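Local coordinates for protein putative exonuclease (Eubacterium rectale, PDB 3L0A) that binds zinc and is probably a hydrolase of the PDDEXK nuclease-like superfamily, put forward as an exonuclease, at residues A99-E102 / Y106-K109; I80-Q83 / L87-N90. All coordinates share one frame; numbering follows the deposited sequence.

Overall arrangement
Both contacts involve helix 89-102, one at each end. Interaction 2 comes first along the chain: the loop 80-83 pairs with 87-90, where that helix begins, near the surface. Interaction 1 is made where the helix finishes, as 99-102 meets 106-109 on the short helix 105-110, with two of its four touching residues buried. Their centres lie 25 Å apart and the nearest atoms about 11 Å, so they do not touch. The chemistry follows the setting. Interaction 1 has no hydrogen bond across it and relies on apolar side chains beside the sheet, whereas interaction 2 combines one straight backbone bond with mixed apolar and lysine-stem packing.

Interaction 1: A99-E102 / Y106-K109; sequences ARIE and YFMK
Ile101 lies over one face of the Phe107 ring, its CG1 standing 4.2 Å from the ring centroid and 21° off the normal, a CH-pi contact displaced toward the rim. The other branch comes closer: CG2, anti to the backbone N, is within 3.6 Å of Phe107 CD1 and also meets Met108 SE at 3.7 Å. A beta-branched residue suits this place because both arms meet the ring, one over the face and one at CD1, and the second has the selenium beside it as well. Phe107 CG is anti to its own backbone N (chi1 -168°), which swings the ring in against the isoleucine. Met108, a selenomethionine in this crystal, lays its CG against the last carbonyls of helix 89-102, 3.7 Å from Ile101 O and 3.8 Å from Glu102 O. Cutting Ile101 back to an alanine here removes both arms and is likely to open a gap beside the ring and deprive the selenium of one of its apolar neighbours. Glu102 adds its aliphatic stem, CG 4.2 Å from Met108 SE, while OE2 is hydrogen-bonded to Tyr65 OH of helix 54-67. Ile101 and Phe107 both reach Leu144 of strand 140-147, and Phe107 also packs on Leu253 of the second subunit. Such apolar packing is typical of consecutive helices joined by a short link, here 89-102 and 105-110 beside the mixed sheet of a PDDEXK-like domain.

Interaction 2: I80-Q83 / L87-N90; sequences IFTQ and LKAN
Ile80 O accepts the backbone N-H of Lys88 at 3.0 Å in a nearly straight bond, with an angle of 173° at the hydrogen and the donor in the carbonyl plane. This bond belongs to a single beta bridge, Phe81 with Leu87, that closes the loop just before helix 89-102, with Lys88 at the N-cap position. Its backbone N thus ties the start of the helix to the preceding loop. Leu87 CD2 touches two neighbours: it lies 3.8 Å from Phe81 CE1 and 4.0 Å from Ile80 CG1. A branched leucine suits this spot because one methyl can serve both. Ile80 and Leu87 run side by side and both touch Tyr61 of helix 54-67, which places the apolar part of the contact against the rest of the fold. The stem of Lys88 runs along the loop backbone, CG 3.4 Å from Ile80 O and CE 3.7 Å from Phe81 O, and its ammonium NZ ends in a weak hydrogen bond to Glu79 O. Thr82 turns its methyl to the lysine and its hydroxyl to the turn, where OG1 has weak bonds to backbone N-H groups, including that of Gly85. On the lysine side, Thr82 CG2 rests 3.9 Å from Lys88 CG.

Interaction 1: A99-E102 / Y106-K109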
ATOM      1  N   ALA A  99       2.994  -5.316 -27.688  1.00 17.69           N
ATOM      2  CA  ALA A  99       1.976  -5.350 -28.743  1.00 19.73           C
ATOM      3  C   ALA A  99       1.232  -4.029 -28.800  1.00 20.48           C
ATOM      4  O   ALA A  99       0.826  -3.577 -29.870  1.00 22.51           O
ATOM      5  CB  ALA A  99       0.981  -6.493 -28.493  1.00 19.62           C
ATOM      6  N   ARG A 100       1.047  -3.426 -27.636  1.00 21.24           N
ATOM      7  CA  ARG A 100       0.343  -2.158 -27.535  1.00 21.63           C
ATOM      8  C   ARG A 100       1.104  -1.018 -28.225  1.00 21.48           C
ATOM      9  O   ARG A 100       0.508  -0.223 -28.980  1.00 20.34           O
ATOM     10  CB  ARG A 100       0.032  -1.825 -26.082  1.00 21.46           C
ATOM     11  CG  ARG A 100      -0.626  -0.459 -25.913  1.00 23.89           C
ATOM     12  CD  ARG A 100      -1.915  -0.406 -26.698  1.00 23.95           C
ATOM     13  NE  ARG A 100      -2.623   0.853 -26.590  1.00 24.53           N
ATOM     14  CZ  ARG A 100      -2.709   1.786 -27.545  1.00 20.67           C
ATOM     15  NH1 ARG A 100      -2.086   1.702 -28.719  1.00 23.38           N
ATOM     16  NH2 ARG A 100      -3.421   2.851 -27.309  1.00 19.84           N
ATOM     17  N   ILE A 101       2.408  -0.974 -27.973  1.00 21.94           N
ATOM     18  CA  ILE A 101       3.370  -0.079 -28.655  1.00 22.78           C
ATOM     19  C   ILE A 101       3.362  -0.318 -30.155  1.00 24.06           C
ATOM     20  O   ILE A 101       3.347   0.613 -30.968  1.00 24.67           O
ATOM     21  CB  ILE A 101       4.802  -0.358 -28.124  1.00 22.52           C
ATOM     22  CG1 ILE A 101       4.994   0.209 -26.719  1.00 23.82           C
ATOM     23  CG2 ILE A 101       5.846   0.207 -29.003  1.00 24.63           C
ATOM     24  CD1 ILE A 101       6.350  -0.298 -25.985  1.00 21.51           C
ATOM     25  N   GLU A 102       3.373  -1.582 -30.551  1.00 24.91           N
ATOM     26  CA  GLU A 102       3.526  -1.892 -31.966  1.00 24.82           C
ATOM     27  C   GLU A 102       2.349  -1.461 -32.799  1.00 25.42           C
ATOM     28  O   GLU A 102       2.515  -1.179 -33.947  1.00 27.22           O
ATOM     29  CB  GLU A 102       3.790  -3.374 -32.175  1.00 24.39           C
ATOM     30  CG  GLU A 102       5.242  -3.703 -31.953  1.00 24.70           C
ATOM     31  CD  GLU A 102       5.615  -5.107 -32.359  1.00 26.11           C
ATOM     32  OE1 GLU A 102       4.810  -6.051 -32.183  1.00 25.80           O
ATOM     33  OE2 GLU A 102       6.747  -5.266 -32.843  1.00 29.82           O
ATOM     34  N   TYR A 106       2.933   6.270 -34.743  1.00 23.96           N
ATOM     35  CA  TYR A 106       3.699   7.416 -34.261  1.00 23.45           C
ATOM     36  C   TYR A 106       4.778   6.958 -33.255  1.00 23.16           C
ATOM     37  O   TYR A 106       5.964   7.261 -33.401  1.00 24.01           O
ATOM     38  CB  TYR A 106       2.762   8.466 -33.637  1.00 23.39           C
ATOM     39  CG  TYR A 106       3.455   9.806 -33.392  1.00 24.61           C
ATOM     40  CD1 TYR A 106       3.805  10.645 -34.448  1.00 23.25           C
ATOM     41  CD2 TYR A 106       3.797  10.209 -32.103  1.00 25.51           C
ATOM     42  CE1 TYR A 106       4.451  11.851 -34.218  1.00 23.62           C
ATOM     43  CE2 TYR A 106       4.440  11.410 -31.877  1.00 25.58           C
ATOM     44  CZ  TYR A 106       4.757  12.216 -32.927  1.00 23.32           C
ATOM     45  OH  TYR A 106       5.404  13.384 -32.655  1.00 23.67           O
ATOM     46  N   PHE A 107       4.377   6.174 -32.280  1.00 21.76           N
ATOM     47  CA  PHE A 107       5.314   5.687 -31.278  1.00 21.42           C
ATOM     48  C   PHE A 107       6.373   4.870 -31.992  1.00 21.15           C
ATOM     49  O   PHE A 107       7.566   5.084 -31.781  1.00 20.50           O
ATOM     50  CB  PHE A 107       4.567   4.863 -30.227  1.00 20.78           C
ATOM     51  CG  PHE A 107       5.374   4.528 -28.932  1.00 20.45           C
ATOM     52  CD1 PHE A 107       6.526   3.751 -28.961  1.00 19.62           C
ATOM     53  CD2 PHE A 107       4.914   4.962 -27.687  1.00 19.44           C
ATOM     54  CE1 PHE A 107       7.211   3.425 -27.790  1.00 20.21           C
ATOM     55  CE2 PHE A 107       5.582   4.631 -26.506  1.00 17.58           C
ATOM     56  CZ  PHE A 107       6.719   3.868 -26.557  1.00 18.99           C
HETATM   57  N   MSE A 108       5.958   3.966 -32.877  1.00 21.62           N
HETATM   58  CA  MSE A 108       6.958   3.147 -33.611  1.00 21.80           C
HETATM   59  C   MSE A 108       7.954   4.018 -34.404  1.00 22.10           C
HETATM   60  O   MSE A 108       9.047   3.588 -34.675  1.00 24.29           O
HETATM   61  CB  MSE A 108       6.315   2.075 -34.518  1.00 20.87           C
HETATM   62  CG  MSE A 108       5.747   0.870 -33.778  1.00 21.10           C
HETATM   63 SE   MSE A 108       6.949   0.063 -32.532  0.75 19.32          SE
HETATM   64  CE  MSE A 108       8.010  -0.947 -33.773  1.00 23.32           C
ATOM     65  N   LYS A 109       7.627   5.240 -34.767  1.00 22.23           N
ATOM     66  CA  LYS A 109       8.605   6.035 -35.506  1.00 22.53           C
ATOM     67  C   LYS A 109       9.750   6.445 -34.609  1.00 21.49           C
ATOM     68  O   LYS A 109      10.869   6.575 -35.068  1.00 22.15           O
ATOM     69  CB  LYS A 109       7.985   7.277 -36.145  1.00 22.44           C
ATOM     70  CG  LYS A 109       7.025   7.026 -37.293  1.00 25.24           C
ATOM     71  CD  LYS A 109       6.103   8.276 -37.480  1.00 26.94           C
ATOM     72  CE  LYS A 109       5.186   8.230 -38.745  1.00 29.33           C
ATOM     73  NZ  LYS A 109       4.132   9.313 -38.676  1.00 29.15           N
TER

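Interaction 2: I80-Q83 / L87-N90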
ATOM      1  N   ILE A  80      13.073 -15.596 -15.100  1.00 28.60           N
ATOM      2  CA  ILE A  80      11.845 -15.005 -15.605  1.00 27.41           C
ATOM      3  C   ILE A  80      10.753 -16.046 -15.910  1.00 27.33           C
ATOM      4  O   ILE A  80       9.607 -15.660 -16.225  1.00 27.26           O
ATOM      5  CB  ILE A  80      12.088 -14.081 -16.848  1.00 27.51           C
ATOM      6  CG1 ILE A  80      12.383 -14.882 -18.115  1.00 26.54           C
ATOM      7  CG2 ILE A  80      13.224 -13.110 -16.580  1.00 27.54           C
ATOM      8  CD1 ILE A  80      12.888 -14.023 -19.274  1.00 26.76           C
ATOM      9  N   PHE A  81      11.085 -17.341 -15.843  1.00 26.94           N
ATOM     10  CA  PHE A  81      10.109 -18.427 -16.071  1.00 27.46           C
ATOM     11  C   PHE A  81       9.796 -19.179 -14.794  1.00 28.44           C
ATOM     12  O   PHE A  81      10.668 -19.352 -13.952  1.00 27.35           O
ATOM     13  CB  PHE A  81      10.654 -19.500 -17.025  1.00 27.15           C
ATOM     14  CG  PHE A  81      11.033 -18.988 -18.354  1.00 26.84           C
ATOM     15  CD1 PHE A  81      10.087 -18.878 -19.361  1.00 24.53           C
ATOM     16  CD2 PHE A  81      12.346 -18.621 -18.604  1.00 26.11           C
ATOM     17  CE1 PHE A  81      10.447 -18.375 -20.597  1.00 26.76           C
ATOM     18  CE2 PHE A  81      12.721 -18.140 -19.828  1.00 26.91           C
ATOM     19  CZ  PHE A  81      11.772 -18.001 -20.838  1.00 25.32           C
ATOM     20  N   THR A  82       8.557 -19.667 -14.709  1.00 30.27           N
ATOM     21  CA  THR A  82       8.134 -20.524 -13.627  1.00 32.06           C
ATOM     22  C   THR A  82       8.859 -21.844 -13.782  1.00 33.69           C
ATOM     23  O   THR A  82       9.429 -22.150 -14.841  1.00 33.87           O
ATOM     24  CB  THR A  82       6.602 -20.780 -13.610  1.00 31.86           C
ATOM     25  OG1 THR A  82       6.241 -21.638 -14.696  1.00 32.91           O
ATOM     26  CG2 THR A  82       5.824 -19.472 -13.699  1.00 31.35           C
ATOM     27  N   GLN A  83       8.866 -22.608 -12.703  1.00 35.64           N
ATOM     28  CA  GLN A  83       9.474 -23.923 -12.706  1.00 36.98           C
ATOM     29  C   GLN A  83       8.718 -24.819 -13.703  1.00 37.25           C
ATOM     30  O   GLN A  83       9.311 -25.729 -14.309  1.00 38.00           O
ATOM     31  CB  GLN A  83       9.470 -24.505 -11.288  1.00 37.64           C
ATOM     32  CG  GLN A  83      10.602 -25.505 -11.030  1.00 40.80           C
ATOM     33  CD  GLN A  83      10.251 -26.977 -11.411  1.00 44.93           C
ATOM     34  OE1 GLN A  83      10.612 -27.470 -12.494  1.00 45.27           O
ATOM     35  NE2 GLN A  83       9.591 -27.685 -10.486  1.00 46.69           N
ATOM     36  N   LEU A  87       6.296 -18.265 -18.803  1.00 29.52           N
ATOM     37  CA  LEU A  87       6.735 -16.910 -18.434  1.00 27.74           C
ATOM     38  C   LEU A  87       5.912 -16.462 -17.243  1.00 26.79           C
ATOM     39  O   LEU A  87       4.682 -16.644 -17.188  1.00 26.93           O
ATOM     40  CB  LEU A  87       6.547 -15.889 -19.578  1.00 27.94           C
ATOM     41  CG  LEU A  87       7.654 -15.652 -20.601  1.00 26.98           C
ATOM     42  CD1 LEU A  87       7.220 -14.766 -21.787  1.00 24.61           C
ATOM     43  CD2 LEU A  87       8.817 -15.054 -19.919  1.00 27.19           C
ATOM     44  N   LYS A  88       6.600 -15.894 -16.275  1.00 26.64           N
ATOM     45  CA  LYS A  88       5.920 -15.360 -15.111  1.00 26.61           C
ATOM     46  C   LYS A  88       5.039 -14.189 -15.584  1.00 27.02           C
ATOM     47  O   LYS A  88       5.277 -13.618 -16.660  1.00 26.12           O
ATOM     48  CB  LYS A  88       6.945 -14.935 -14.071  1.00 26.76           C
ATOM     49  CG  LYS A  88       7.705 -16.108 -13.425  1.00 25.68           C
ATOM     50  CD  LYS A  88       8.614 -15.634 -12.314  1.00 25.93           C
ATOM     51  CE  LYS A  88       9.307 -16.798 -11.590  1.00 26.40           C
ATOM     52  NZ  LYS A  88      10.247 -16.304 -10.556  1.00 25.65           N
ATOM     53  N   ALA A  89       4.023 -13.847 -14.794  1.00 27.05           N
ATOM     54  CA  ALA A  89       2.958 -12.912 -15.234  1.00 26.65           C
ATOM     55  C   ALA A  89       3.483 -11.533 -15.663  1.00 25.88           C
ATOM     56  O   ALA A  89       2.924 -10.904 -16.574  1.00 25.05           O
ATOM     57  CB  ALA A  89       1.892 -12.760 -14.130  1.00 27.14           C
ATOM     58  N   ASN A  90       4.553 -11.077 -15.012  1.00 24.87           N
ATOM     59  CA  ASN A  90       5.076  -9.748 -15.286  1.00 24.20           C
ATOM     60  C   ASN A  90       5.601  -9.681 -16.698  1.00 23.82           C
ATOM     61  O   ASN A  90       5.509  -8.638 -17.350  1.00 22.84           O
ATOM     62  CB  ASN A  90       6.200  -9.383 -14.348  1.00 24.24           C
ATOM     63  CG  ASN A  90       5.805  -9.520 -12.879  1.00 27.63           C
ATOM     64  OD1 ASN A  90       5.245  -8.591 -12.286  1.00 26.54           O
ATOM     65  ND2 ASN A  90       6.124 -10.683 -12.282  1.00 31.74           N
TER